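Local structure of Thiol:disulfide interchange protein DsbA (Neisseria meningitidis MC58, 3HZ8) at residues V26-F31 with M57-E62; H63-K68 with K142-T147; Y34-C39 with D153-V158; E30-F35 with R75-V80. The protein probably acts as a periplasmic thiol-disulfide oxidoreductase of the DsbA type, passing a redox-active disulfide on to substrate proteins. The protein carries 1 engineered substitution. All coordinates share one frame; numbering follows the deposited sequence.

All four contacts lie in the DsbA-like thioredoxin domain, with centres 10 to 16 Å apart. Interaction 1 pairs strands 26-32 and 57-63 of the central sheet. Interactions 3 and 4 start from the end of strand 26-32: residues 34-39 meet the cis-proline loop ahead of strand 157-160, and residues 30-35 meet helix 71-83. Interaction 2 follows interaction 1 along the chain. It joins the loop after strand 57-63 to helix 134-149. Interactions 2, 3 and 4 therefore gather where strands 26-32 and 57-63 end. The redox-active disulfide lies there, between the thioredoxin core and the helices inserted into it.

Interaction 1. Residues V26-F31 with M57-E62; sequences VEVLEF and MYLRTE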
loop_
_atom_site.group_PDB
_atom_site.type_symbol
_atom_site.label_atom_id
_atom_site.label_comp_id
_atom_site.label_asym_id
_atom_site.label_seq_id
_atom_site.Cartn_x
_atom_site.Cartn_y
_atom_site.Cartn_z
ATOM N N VAL A 26 4.477 -4.693 -14.069
ATOM C CA VAL A 26 4.976 -3.442 -13.496
ATOM C C VAL A 26 4.246 -3.192 -12.180
ATOM O O VAL A 26 3.058 -2.860 -12.160
ATOM C CB VAL A 26 4.760 -2.235 -14.436
ATOM C CG1 VAL A 26 5.291 -0.964 -13.801
ATOM C CG2 VAL A 26 5.430 -2.468 -15.792
ATOM N N GLU A 27 4.969 -3.363 -11.080
ATOM C CA GLU A 27 4.397 -3.186 -9.749
ATOM C C GLU A 27 4.445 -1.720 -9.317
ATOM O O GLU A 27 5.456 -1.054 -9.514
ATOM C CB GLU A 27 5.183 -4.017 -8.735
ATOM C CG GLU A 27 4.633 -3.961 -7.330
ATOM C CD GLU A 27 5.363 -4.895 -6.400
ATOM O OE1 GLU A 27 5.084 -6.106 -6.450
ATOM O OE2 GLU A 27 6.207 -4.424 -5.621
ATOM N N VAL A 28 3.347 -1.245 -8.733
ATOM C CA VAL A 28 3.306 0.046 -8.035
ATOM C C VAL A 28 3.071 -0.320 -6.576
ATOM O O VAL A 28 2.016 -0.874 -6.240
ATOM C CB VAL A 28 2.172 0.966 -8.559
ATOM C CG1 VAL A 28 2.163 2.294 -7.798
ATOM C CG2 VAL A 28 2.340 1.212 -10.066
ATOM N N LEU A 29 4.071 -0.047 -5.727
ATOM C CA LEU A 29 4.031 -0.461 -4.324
ATOM C C LEU A 29 3.865 0.761 -3.418
ATOM O O LEU A 29 4.678 1.677 -3.485
ATOM C CB LEU A 29 5.314 -1.234 -3.977
ATOM C CG LEU A 29 5.736 -1.407 -2.521
ATOM C CD1 LEU A 29 4.643 -2.035 -1.684
ATOM C CD2 LEU A 29 7.022 -2.231 -2.459
ATOM N N GLU A 30 2.806 0.793 -2.610
ATOM C CA GLU A 30 2.624 1.844 -1.615
ATOM C C GLU A 30 2.849 1.292 -0.215
ATOM O O GLU A 30 2.150 0.371 0.195
ATOM C CB GLU A 30 1.207 2.451 -1.692
ATOM C CG GLU A 30 1.023 3.651 -0.749
ATOM C CD GLU A 30 -0.417 3.919 -0.352
ATOM O OE1 GLU A 30 -1.278 3.076 -0.622
ATOM O OE2 GLU A 30 -0.676 4.972 0.258
ATOM N N PHE A 31 3.807 1.867 0.510
ATOM C CA PHE A 31 3.892 1.675 1.967
ATOM C C PHE A 31 3.047 2.752 2.638
ATOM O O PHE A 31 3.118 3.919 2.246
ATOM C CB PHE A 31 5.337 1.778 2.468
ATOM C CG PHE A 31 6.212 0.616 2.052
ATOM C CD1 PHE A 31 6.235 -0.548 2.809
ATOM C CD2 PHE A 31 7.043 0.702 0.937
ATOM C CE1 PHE A 31 7.056 -1.631 2.449
ATOM C CE2 PHE A 31 7.875 -0.369 0.579
ATOM C CZ PHE A 31 7.869 -1.539 1.340
ATOM N N MET A 57 -0.007 -3.798 -15.157
ATOM C CA MET A 57 0.321 -3.066 -13.928
ATOM C C MET A 57 -0.575 -3.493 -12.788
ATOM O O MET A 57 -1.713 -3.884 -13.000
ATOM C CB MET A 57 0.162 -1.564 -14.125
ATOM C CG MET A 57 1.134 -0.955 -15.095
ATOM S SD MET A 57 0.683 0.773 -15.417
ATOM C CE MET A 57 1.140 1.585 -13.892
ATOM N N TYR A 58 -0.074 -3.390 -11.561
ATOM C CA TYR A 58 -0.912 -3.657 -10.401
ATOM C C TYR A 58 -0.449 -2.838 -9.205
ATOM O O TYR A 58 0.731 -2.465 -9.122
ATOM C CB TYR A 58 -0.955 -5.158 -10.064
ATOM C CG TYR A 58 0.384 -5.733 -9.631
ATOM C CD1 TYR A 58 0.658 -5.992 -8.276
ATOM C CD2 TYR A 58 1.381 -6.010 -10.568
ATOM C CE1 TYR A 58 1.873 -6.512 -7.885
ATOM C CE2 TYR A 58 2.610 -6.524 -10.180
ATOM C CZ TYR A 58 2.856 -6.768 -8.834
ATOM O OH TYR A 58 4.076 -7.281 -8.453
ATOM N N LEU A 59 -1.388 -2.563 -8.302
ATOM C CA LEU A 59 -1.114 -1.824 -7.071
ATOM C C LEU A 59 -0.985 -2.794 -5.897
ATOM O O LEU A 59 -1.921 -3.552 -5.594
ATOM C CB LEU A 59 -2.235 -0.810 -6.802
ATOM C CG LEU A 59 -2.122 0.012 -5.510
ATOM C CD1 LEU A 59 -0.872 0.904 -5.491
ATOM C CD2 LEU A 59 -3.381 0.853 -5.312
ATOM N N ARG A 60 0.187 -2.773 -5.269
ATOM C CA ARG A 60 0.490 -3.570 -4.085
ATOM C C ARG A 60 0.588 -2.609 -2.918
ATOM O O ARG A 60 1.208 -1.545 -3.053
ATOM C CB ARG A 60 1.845 -4.254 -4.275
ATOM C CG ARG A 60 2.491 -4.857 -3.028
ATOM C CD ARG A 60 3.903 -5.324 -3.378
ATOM N NE ARG A 60 4.598 -6.015 -2.292
ATOM C CZ ARG A 60 5.856 -6.453 -2.375
ATOM N NH1 ARG A 60 6.554 -6.278 -3.494
ATOM N NH2 ARG A 60 6.409 -7.092 -1.346
ATOM N N THR A 61 0.020 -2.982 -1.776
ATOM C CA THR A 61 0.135 -2.139 -0.583
ATOM C C THR A 61 0.692 -2.924 0.597
ATOM O O THR A 61 0.396 -4.109 0.754
ATOM C CB THR A 61 -1.198 -1.455 -0.228
ATOM O OG1 THR A 61 -2.161 -2.446 0.129
ATOM C CG2 THR A 61 -1.724 -0.667 -1.419
ATOM N N GLU A 62 1.525 -2.264 1.394
ATOM C CA GLU A 62 2.132 -2.888 2.575
ATOM C C GLU A 62 2.076 -1.888 3.728
ATOM O O GLU A 62 2.441 -0.717 3.549
ATOM C CB GLU A 62 3.596 -3.251 2.294
ATOM C CG GLU A 62 3.833 -4.138 1.045
ATOM C CD GLU A 62 3.340 -5.589 1.205
ATOM O OE1 GLU A 62 2.959 -5.989 2.327
ATOM O OE2 GLU A 62 3.342 -6.339 0.199
#
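Val26-Phe31 and Met57-Glu62 are the two parallel strands of a beta-alpha-beta unit in the thioredoxin fold, with helix 37-50 as the crossover. Val26 pairs with Met57, and the register runs unbroken to Phe31 with Glu62. Five backbone hydrogen bonds join the strands. The straightest runs from Arg60 N to Val28 O, 2.8 Å with 171° at the hydrogen. On the face with Glu27, Leu29 and Arg60, a salt-bridge network fixes the arginine. Arg60 NH1 reaches Glu27 OE2 at 2.8 Å, with the carboxylate and guanidinium planes 83° apart. Arg60 NE meets the anti lone pair of Glu62 OE2 at 2.8 Å, in the guanidinium plane. Two carboxylates thus flank one cation, and Pro19 O also accepts from NH1. The Tyr58 ring lies over Glu27 CA in a CH-pi contact; its OH also binds Gln22 N. On the other face, Met57 CG touches Val26 CB at 3.9 Å, and its CE reaches Val28 CG2. Helix 171-191 packs on Val26, Val28 and Met57, helix 37-50 on Glu30 and Leu59. Helix 134-149 lies against Phe31, Arg60 and Glu62, and strand 157-160 pairs with the far edge of strand 26-32.

Interaction 2. Residues H63-K68 with K142-T147; sequences HVVWQK and KMQELT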
loop_
_atom_site.group_PDB
_atom_site.type_symbol
_atom_site.label_atom_id
_atom_site.label_comp_id
_atom_site.label_asym_id
_atom_site.label_seq_id
_atom_site.Cartn_x
_atom_site.Cartn_y
_atom_site.Cartn_z
ATOM N N HIS A 63 1.600 -2.335 4.888
ATOM C CA HIS A 63 1.514 -1.462 6.071
ATOM C C HIS A 63 2.843 -1.500 6.800
ATOM O O HIS A 63 3.381 -2.584 7.047
ATOM C CB HIS A 63 0.394 -1.955 6.998
ATOM C CG HIS A 63 -0.080 -0.953 8.005
ATOM N ND1 HIS A 63 0.680 -0.528 9.075
ATOM C CD2 HIS A 63 -1.277 -0.331 8.128
ATOM C CE1 HIS A 63 -0.010 0.353 9.781
ATOM N NE2 HIS A 63 -1.210 0.474 9.241
ATOM N N VAL A 64 3.389 -0.333 7.140
ATOM C CA VAL A 64 4.650 -0.306 7.892
ATOM C C VAL A 64 4.470 -0.881 9.302
ATOM O O VAL A 64 3.366 -0.862 9.860
ATOM C CB VAL A 64 5.284 1.121 7.979
ATOM C CG1 VAL A 64 5.750 1.579 6.596
ATOM C CG2 VAL A 64 4.347 2.139 8.647
ATOM N N VAL A 65 5.555 -1.410 9.872
ATOM C CA VAL A 65 5.543 -1.854 11.270
ATOM C C VAL A 65 6.755 -1.229 11.957
ATOM O O VAL A 65 7.895 -1.636 11.715
ATOM C CB VAL A 65 5.537 -3.400 11.404
ATOM C CG1 VAL A 65 5.573 -3.819 12.880
ATOM C CG2 VAL A 65 4.335 -3.995 10.675
ATOM N N TRP A 66 6.494 -0.218 12.786
ATOM C CA TRP A 66 7.544 0.590 13.410
ATOM C C TRP A 66 7.653 0.331 14.914
ATOM O O TRP A 66 8.555 0.837 15.568
ATOM C CB TRP A 66 7.257 2.075 13.163
ATOM C CG TRP A 66 7.557 2.515 11.761
ATOM C CD1 TRP A 66 8.464 1.955 10.900
ATOM C CD2 TRP A 66 6.982 3.628 11.065
ATOM N NE1 TRP A 66 8.479 2.646 9.707
ATOM C CE2 TRP A 66 7.576 3.675 9.779
ATOM C CE3 TRP A 66 6.000 4.570 11.393
ATOM C CZ2 TRP A 66 7.241 4.647 8.835
ATOM C CZ3 TRP A 66 5.682 5.553 10.459
ATOM C CH2 TRP A 66 6.302 5.580 9.190
ATOM N N GLN A 67 6.715 -0.443 15.445
ATOM C CA GLN A 67 6.740 -0.861 16.849
ATOM C C GLN A 67 5.862 -2.100 16.989
ATOM O O GLN A 67 5.011 -2.358 16.131
ATOM C CB GLN A 67 6.277 0.277 17.784
ATOM C CG GLN A 67 4.846 0.785 17.527
ATOM C CD GLN A 67 4.438 1.974 18.385
ATOM O OE1 GLN A 67 5.272 2.591 19.063
ATOM N NE2 GLN A 67 3.143 2.309 18.349
ATOM N N LYS A 68 6.048 -2.879 18.059
ATOM C CA LYS A 68 5.327 -4.158 18.160
ATOM C C LYS A 68 3.810 -3.968 18.166
ATOM O O LYS A 68 3.075 -4.822 17.690
ATOM C CB LYS A 68 5.772 -4.977 19.376
ATOM C CG LYS A 68 5.300 -4.426 20.713
ATOM C CD LYS A 68 5.757 -5.305 21.895
ATOM C CE LYS A 68 5.275 -4.759 23.239
ATOM N NZ LYS A 68 5.222 -5.790 24.349
ATOM N N LYS A 142 5.652 -10.366 7.169
ATOM C CA LYS A 142 6.359 -9.956 5.949
ATOM C C LYS A 142 6.398 -8.419 5.849
ATOM O O LYS A 142 7.405 -7.850 5.443
ATOM C CB LYS A 142 5.707 -10.586 4.709
ATOM C CG LYS A 142 6.304 -10.189 3.353
ATOM C CD LYS A 142 7.715 -10.691 3.148
ATOM C CE LYS A 142 8.240 -10.338 1.752
ATOM N NZ LYS A 142 9.675 -10.708 1.638
ATOM N N MET A 143 5.304 -7.750 6.217
ATOM C CA MET A 143 5.303 -6.278 6.220
ATOM C C MET A 143 6.362 -5.715 7.168
ATOM O O MET A 143 7.054 -4.745 6.839
ATOM C CB MET A 143 3.909 -5.746 6.563
ATOM C CG MET A 143 2.863 -6.107 5.523
ATOM S SD MET A 143 1.236 -5.491 5.975
ATOM C CE MET A 143 0.177 -6.344 4.790
ATOM N N GLN A 144 6.500 -6.314 8.348
ATOM C CA GLN A 144 7.547 -5.872 9.251
ATOM C C GLN A 144 8.939 -6.092 8.671
ATOM O O GLN A 144 9.790 -5.208 8.759
ATOM C CB GLN A 144 7.445 -6.551 10.621
ATOM C CG GLN A 144 8.438 -5.990 11.611
ATOM C CD GLN A 144 8.265 -6.537 13.009
ATOM O OE1 GLN A 144 7.254 -7.160 13.330
ATOM N NE2 GLN A 144 9.258 -6.302 13.849
ATOM N N GLU A 145 9.151 -7.279 8.091
ATOM C CA GLU A 145 10.411 -7.596 7.431
ATOM C C GLU A 145 10.756 -6.590 6.331
ATOM O O GLU A 145 11.882 -6.149 6.252
ATOM C CB GLU A 145 10.382 -9.027 6.884
ATOM C CG GLU A 145 11.691 -9.485 6.232
ATOM C CD GLU A 145 11.658 -9.413 4.708
ATOM O OE1 GLU A 145 10.875 -10.179 4.097
ATOM O OE2 GLU A 145 12.416 -8.595 4.119
ATOM N N LEU A 146 9.788 -6.235 5.489
ATOM C CA LEU A 146 10.035 -5.239 4.440
ATOM C C LEU A 146 10.403 -3.884 5.030
ATOM O O LEU A 146 11.322 -3.220 4.556
ATOM C CB LEU A 146 8.821 -5.082 3.528
ATOM C CG LEU A 146 8.448 -6.295 2.676
ATOM C CD1 LEU A 146 7.085 -6.088 2.041
ATOM C CD2 LEU A 146 9.510 -6.554 1.599
ATOM N N THR A 147 9.665 -3.471 6.055
ATOM C CA THR A 147 9.905 -2.185 6.711
ATOM C C THR A 147 11.360 -2.071 7.171
ATOM O O THR A 147 12.024 -1.062 6.922
ATOM C CB THR A 147 8.934 -1.985 7.914
ATOM O OG1 THR A 147 7.576 -2.062 7.465
ATOM C CG2 THR A 147 9.166 -0.619 8.592
#
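Val65 and Thr147 make the main polar link between the loop 63-68 and helix 134-149. Val65 N donates to Thr147 OG1 at 3.2 Å, with 154° at the hydrogen. The same hydroxyl donates to Met143 O, one turn back in its own helix, at 2.8 Å. OG1 therefore accepts from the loop and gives to the helix. The torsion chi1 of -58° sets OG1 beside its own backbone N, where both partners can be met. Met143 O also accepts Thr147 N, from the opposite face of its carbonyl plane. Beside this bond, Val65 CB rests on Gln144 CB at 3.8 Å. Val65 CG1 touches CG, CD and OE1 of the extended Gln144 chain, which the valine crosses at about a right angle. Met143 approaches His63 from the preceding turn. Its SD accepts a weak hydrogen bond from His63 N at 3.4 Å, and its CB lies 3.2 Å from His63 O. That carbonyl oxygen is buried without a hydrogen-bond partner. The loop carries the chain out of strand 57-63 of the thioredoxin sheet toward helix 71-83, so the contact ties the inserted helices to the core. Thr147 CG2 touches Trp66 NE1 at 3.5 Å, while that N-H bonds to Ile152 O. Val64 CG2 sits over the centre of the Trp66 ring, 3.6 Å above its plane. His63 ND1 donates to Val64 O at 2.8 Å, in the ring plane and on a lone pair. The imidazole meets Phe32 edge-to-face, and Ala74 of helix 71-83 packs on Val65 and Met143.

Interaction 3. Residues Y34-C39 with D153-V158; sequences YFCPHC and DGVPTV. Engineered in segment 153-158: Val155 (natural residue Thr).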
loop_
_atom_site.group_PDB
_atom_site.type_symbol
_atom_site.label_atom_id
_atom_site.label_comp_id
_atom_site.label_asym_id
_atom_site.label_seq_id
_atom_site.Cartn_x
_atom_site.Cartn_y
_atom_site.Cartn_z
ATOM N N TYR A 34 -2.458 3.037 8.514
ATOM C CA TYR A 34 -3.855 3.478 8.657
ATOM C C TYR A 34 -4.016 4.701 9.600
ATOM O O TYR A 34 -5.044 5.379 9.574
ATOM C CB TYR A 34 -4.736 2.327 9.140
ATOM C CG TYR A 34 -5.082 1.305 8.089
ATOM C CD1 TYR A 34 -5.712 1.682 6.899
ATOM C CD2 TYR A 34 -4.828 -0.044 8.300
ATOM C CE1 TYR A 34 -6.080 0.730 5.935
ATOM C CE2 TYR A 34 -5.186 -1.003 7.342
ATOM C CZ TYR A 34 -5.803 -0.611 6.154
ATOM O OH TYR A 34 -6.167 -1.571 5.216
ATOM N N PHE A 35 -2.996 4.979 10.407
ATOM C CA PHE A 35 -3.004 6.129 11.346
ATOM C C PHE A 35 -2.585 7.425 10.673
ATOM O O PHE A 35 -2.533 8.465 11.319
ATOM C CB PHE A 35 -1.979 5.872 12.454
ATOM C CG PHE A 35 -0.647 5.407 11.914
ATOM C CD1 PHE A 35 0.189 6.298 11.237
ATOM C CD2 PHE A 35 -0.248 4.071 12.025
ATOM C CE1 PHE A 35 1.402 5.889 10.690
ATOM C CE2 PHE A 35 0.953 3.652 11.474
ATOM C CZ PHE A 35 1.784 4.556 10.803
ATOM N N CYS A 36 -2.219 7.344 9.393
ATOM C CA CYS A 36 -1.452 8.385 8.709
ATOM C C CYS A 36 -2.351 9.353 7.907
ATOM O O CYS A 36 -2.925 8.966 6.889
ATOM C CB CYS A 36 -0.409 7.662 7.825
ATOM S SG CYS A 36 0.376 8.550 6.464
ATOM N N PRO A 37 -2.486 10.618 8.373
ATOM C CA PRO A 37 -3.350 11.529 7.621
ATOM C C PRO A 37 -2.984 11.755 6.159
ATOM O O PRO A 37 -3.880 11.802 5.315
ATOM C CB PRO A 37 -3.272 12.836 8.422
ATOM C CG PRO A 37 -2.963 12.380 9.817
ATOM C CD PRO A 37 -1.974 11.263 9.601
ATOM N N HIS A 38 -1.701 11.868 5.845
ATOM C CA HIS A 38 -1.324 12.083 4.451
ATOM C C HIS A 38 -1.628 10.850 3.614
ATOM O O HIS A 38 -1.956 10.962 2.428
ATOM C CB HIS A 38 0.130 12.533 4.336
ATOM C CG HIS A 38 0.325 13.984 4.658
ATOM N ND1 HIS A 38 -0.689 14.910 4.537
ATOM C CD2 HIS A 38 1.417 14.671 5.068
ATOM C CE1 HIS A 38 -0.235 16.102 4.878
ATOM N NE2 HIS A 38 1.041 15.987 5.197
ATOM N N CYS A 39 -1.525 9.676 4.236
ATOM C CA CYS A 39 -1.873 8.427 3.566
ATOM C C CYS A 39 -3.377 8.376 3.257
ATOM O O CYS A 39 -3.774 7.885 2.198
ATOM C CB CYS A 39 -1.506 7.221 4.432
ATOM S SG CYS A 39 0.227 7.143 4.924
ATOM N N ASP A 153 11.099 4.482 6.459
ATOM C CA ASP A 153 10.943 5.261 7.689
ATOM C C ASP A 153 9.963 6.419 7.551
ATOM O O ASP A 153 9.822 7.229 8.468
ATOM C CB ASP A 153 12.305 5.735 8.229
ATOM C CG ASP A 153 13.065 6.628 7.248
ATOM O OD1 ASP A 153 12.569 6.901 6.138
ATOM O OD2 ASP A 153 14.192 7.053 7.600
ATOM N N GLY A 154 9.264 6.483 6.414
ATOM C CA GLY A 154 8.245 7.518 6.204
ATOM C C GLY A 154 7.095 6.966 5.380
ATOM O O GLY A 154 7.292 6.092 4.536
ATOM N N VAL A 155 5.888 7.459 5.631
ATOM C CA VAL A 155 4.726 7.055 4.849
ATOM C C VAL A 155 3.932 8.310 4.486
ATOM O O VAL A 155 3.927 9.282 5.244
ATOM C CB VAL A 155 3.824 6.046 5.612
ATOM C CG1 VAL A 155 4.508 4.708 5.711
ATOM C CG2 VAL A 155 3.442 6.562 7.000
ATOM N N PRO A 156 3.271 8.308 3.326
ATOM C CA PRO A 156 3.285 7.249 2.317
ATOM C C PRO A 156 4.575 7.249 1.533
ATOM O O PRO A 156 5.180 8.303 1.339
ATOM C CB PRO A 156 2.127 7.616 1.386
ATOM C CG PRO A 156 1.946 9.101 1.556
ATOM C CD PRO A 156 2.407 9.449 2.957
ATOM N N THR A 157 4.991 6.062 1.095
ATOM C CA THR A 157 6.135 5.904 0.181
ATOM C C THR A 157 5.639 5.063 -0.995
ATOM O O THR A 157 5.020 4.020 -0.786
ATOM C CB THR A 157 7.329 5.186 0.882
ATOM O OG1 THR A 157 7.894 6.059 1.876
ATOM C CG2 THR A 157 8.434 4.799 -0.114
ATOM N N VAL A 158 5.879 5.514 -2.226
ATOM C CA VAL A 158 5.461 4.744 -3.393
ATOM C C VAL A 158 6.680 4.415 -4.224
ATOM O O VAL A 158 7.467 5.299 -4.544
ATOM C CB VAL A 158 4.415 5.518 -4.250
ATOM C CG1 VAL A 158 4.076 4.744 -5.551
ATOM C CG2 VAL A 158 3.147 5.780 -3.426
#
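Cys36 and Cys39 face Val155 and Pro156 across the active site of the thioredoxin fold. The CxxC motif opens helix 37-50, with Cys36 at its N-cap position. The opposing loop carries a cis peptide bond before Pro156, the cis-proline characteristic of thioredoxin-like proteins. Val155 is an engineered residue; the natural one is threonine.

The covalent link is the redox-active disulfide, oxidised here, with Cys36 SG and Cys39 SG 2.1 Å apart. Cys36 SG stands anti to its backbone N (chi1 161°), while Cys39 SG is anti to its carbonyl carbon (chi1 -57°). These torsions bring the two sulfurs together across the first turn of the helix.

Van der Waals contacts make up the rest of the interface. Val155 CG2 touches Cys36 SG at 3.7 Å, and Val155 CB touches Cys39 SG at 3.8 Å. One valine side chain thus meets both sulfurs. Pro156 CD lies against Cys39 SG at 3.7 Å and also nears His38 CB at 4.1 Å. Phe35 adds a looser contact at 4.3 Å, from its CE1 to Val155 CG2. Phe32 and Phe96 pack on Cys39, and Glu30 on Pro156. Val64 and Trp66 touch Val155 from the loop after strand 57-63.

Hydrogen bonding lies within the loop. Thr157 OG1 donates to Gly154 O at 2.7 Å, from above the carbonyl plane, and so bridges the two residues around the cis-proline. Beside the disulfide, Pro156 N lies 3.6 Å from Cys39 SG.

Interaction 4. Residues E30-F35 with R75-V80; sequences EFFGYF and RLAAAV
Phe32 and Tyr34 carry the meeting of residues 30-35 with helix 71-83, where the end of a central thioredoxin strand meets the inserted helical part of DsbA. Phe32, the last strand residue, touches Ala77 CB with its CZ at 3.9 Å. It also lies under Tyr34: Phe32 CE1 sits 3.5 Å from the tyrosine ring plane, over the ring centre, in an edge-to-face stack. Gly33 is still extended; the chain bends at Tyr34. Tyr34 points its ring at the helix, with CG anti to the carbonyl carbon (chi1 -76°). Tyr34 CE2 meets Leu76 CG at 4.0 Å and Ala77 CB at 3.9 Å, while Ala77 N lies in plane at the ring edge. The tyrosine and Val80 reach toward each other tip to tip, Tyr34 OH to Val80 CG2 being 3.8 Å. A water donates to Tyr34 OH at 3.1 Å and to Ala77 O at 3.0 Å. The hydroxyl also bonds to Asn92 OD1 of helix 88-101, which packs on Tyr34 through Ile95 and Phe96. The ring is thus held by apolar contact with the helix, while its buried hydroxyl is satisfied by the water and Asn92, and the direct contacts to helix 71-83 are all van der Waals.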
loop_
_atom_site.group_PDB
_atom_site.type_symbol
_atom_site.label_atom_id
_atom_site.label_comp_id
_atom_site.label_asym_id
_atom_site.label_seq_id
_atom_site.Cartn_x
_atom_site.Cartn_y
_atom_site.Cartn_z
ATOM N N GLU A 30 2.806 0.793 -2.610
ATOM C CA GLU A 30 2.624 1.844 -1.615
ATOM C C GLU A 30 2.849 1.292 -0.215
ATOM O O GLU A 30 2.150 0.371 0.195
ATOM C CB GLU A 30 1.207 2.451 -1.692
ATOM C CG GLU A 30 1.023 3.651 -0.749
ATOM C CD GLU A 30 -0.417 3.919 -0.352
ATOM O OE1 GLU A 30 -1.278 3.076 -0.622
ATOM O OE2 GLU A 30 -0.676 4.972 0.258
ATOM N N PHE A 31 3.807 1.867 0.510
ATOM C CA PHE A 31 3.892 1.675 1.967
ATOM C C PHE A 31 3.047 2.752 2.638
ATOM O O PHE A 31 3.118 3.919 2.246
ATOM C CB PHE A 31 5.337 1.778 2.468
ATOM C CG PHE A 31 6.212 0.616 2.052
ATOM C CD1 PHE A 31 6.235 -0.548 2.809
ATOM C CD2 PHE A 31 7.043 0.702 0.937
ATOM C CE1 PHE A 31 7.056 -1.631 2.449
ATOM C CE2 PHE A 31 7.875 -0.369 0.579
ATOM C CZ PHE A 31 7.869 -1.539 1.340
ATOM N N PHE A 32 2.265 2.372 3.648
ATOM C CA PHE A 32 1.338 3.305 4.279
ATOM C C PHE A 32 1.117 2.883 5.723
ATOM O O PHE A 32 1.600 1.833 6.159
ATOM C CB PHE A 32 -0.020 3.318 3.538
ATOM C CG PHE A 32 -0.841 2.061 3.754
ATOM C CD1 PHE A 32 -1.910 2.064 4.654
ATOM C CD2 PHE A 32 -0.512 0.871 3.108
ATOM C CE1 PHE A 32 -2.650 0.905 4.896
ATOM C CE2 PHE A 32 -1.235 -0.307 3.351
ATOM C CZ PHE A 32 -2.309 -0.290 4.242
ATOM N N GLY A 33 0.381 3.703 6.464
ATOM C CA GLY A 33 -0.155 3.285 7.763
ATOM C C GLY A 33 -1.582 3.787 7.846
ATOM O O GLY A 33 -1.893 4.857 7.310
ATOM N N TYR A 34 -2.458 3.037 8.514
ATOM C CA TYR A 34 -3.855 3.478 8.657
ATOM C C TYR A 34 -4.016 4.701 9.600
ATOM O O TYR A 34 -5.044 5.379 9.574
ATOM C CB TYR A 34 -4.736 2.327 9.140
ATOM C CG TYR A 34 -5.082 1.305 8.089
ATOM C CD1 TYR A 34 -5.712 1.682 6.899
ATOM C CD2 TYR A 34 -4.828 -0.044 8.300
ATOM C CE1 TYR A 34 -6.080 0.730 5.935
ATOM C CE2 TYR A 34 -5.186 -1.003 7.342
ATOM C CZ TYR A 34 -5.803 -0.611 6.154
ATOM O OH TYR A 34 -6.167 -1.571 5.216
ATOM N N PHE A 35 -2.996 4.979 10.407
ATOM C CA PHE A 35 -3.004 6.129 11.346
ATOM C C PHE A 35 -2.585 7.425 10.673
ATOM O O PHE A 35 -2.533 8.465 11.319
ATOM C CB PHE A 35 -1.979 5.872 12.454
ATOM C CG PHE A 35 -0.647 5.407 11.914
ATOM C CD1 PHE A 35 0.189 6.298 11.237
ATOM C CD2 PHE A 35 -0.248 4.071 12.025
ATOM C CE1 PHE A 35 1.402 5.889 10.690
ATOM C CE2 PHE A 35 0.953 3.652 11.474
ATOM C CZ PHE A 35 1.784 4.556 10.803
ATOM N N ARG A 75 -1.716 -6.650 10.330
ATOM C CA ARG A 75 -2.599 -7.809 10.173
ATOM C C ARG A 75 -3.970 -7.411 9.608
ATOM O O ARG A 75 -4.553 -8.147 8.796
ATOM C CB ARG A 75 -2.766 -8.551 11.501
ATOM C CG ARG A 75 -3.250 -9.978 11.292
ATOM C CD ARG A 75 -3.226 -10.824 12.557
ATOM N NE ARG A 75 -3.562 -12.196 12.206
ATOM C CZ ARG A 75 -3.687 -13.196 13.075
ATOM N NH1 ARG A 75 -3.507 -12.980 14.371
ATOM N NH2 ARG A 75 -4.001 -14.415 12.634
ATOM N N LEU A 76 -4.486 -6.259 10.041
ATOM C CA LEU A 76 -5.694 -5.684 9.426
ATOM C C LEU A 76 -5.499 -5.414 7.936
ATOM O O LEU A 76 -6.373 -5.747 7.133
ATOM C CB LEU A 76 -6.123 -4.397 10.141
ATOM C CG LEU A 76 -7.317 -3.646 9.535
ATOM C CD1 LEU A 76 -8.530 -4.555 9.360
ATOM C CD2 LEU A 76 -7.648 -2.408 10.335
ATOM N N ALA A 77 -4.382 -4.775 7.571
ATOM C CA ALA A 77 -4.105 -4.492 6.156
ATOM C C ALA A 77 -4.072 -5.799 5.358
ATOM O O ALA A 77 -4.655 -5.891 4.256
ATOM C CB ALA A 77 -2.796 -3.732 6.008
ATOM N N ALA A 78 -3.409 -6.808 5.923
ATOM C CA ALA A 78 -3.344 -8.135 5.318
ATOM C C ALA A 78 -4.757 -8.680 5.115
ATOM O O ALA A 78 -5.096 -9.134 4.026
ATOM C CB ALA A 78 -2.531 -9.059 6.194
ATOM N N ALA A 79 -5.585 -8.600 6.153
ATOM C CA ALA A 79 -6.947 -9.131 6.087
ATOM C C ALA A 79 -7.803 -8.443 5.014
ATOM O O ALA A 79 -8.611 -9.098 4.337
ATOM C CB ALA A 79 -7.606 -9.001 7.451
ATOM N N VAL A 80 -7.649 -7.126 4.876
ATOM C CA VAL A 80 -8.377 -6.353 3.862
ATOM C C VAL A 80 -7.945 -6.820 2.481
ATOM O O VAL A 80 -8.776 -7.023 1.594
ATOM C CB VAL A 80 -8.120 -4.830 4.018
ATOM C CG1 VAL A 80 -8.577 -4.038 2.767
ATOM C CG2 VAL A 80 -8.785 -4.311 5.273
HETATM O O HOH W 1 -4.864 -3.241 2.951
#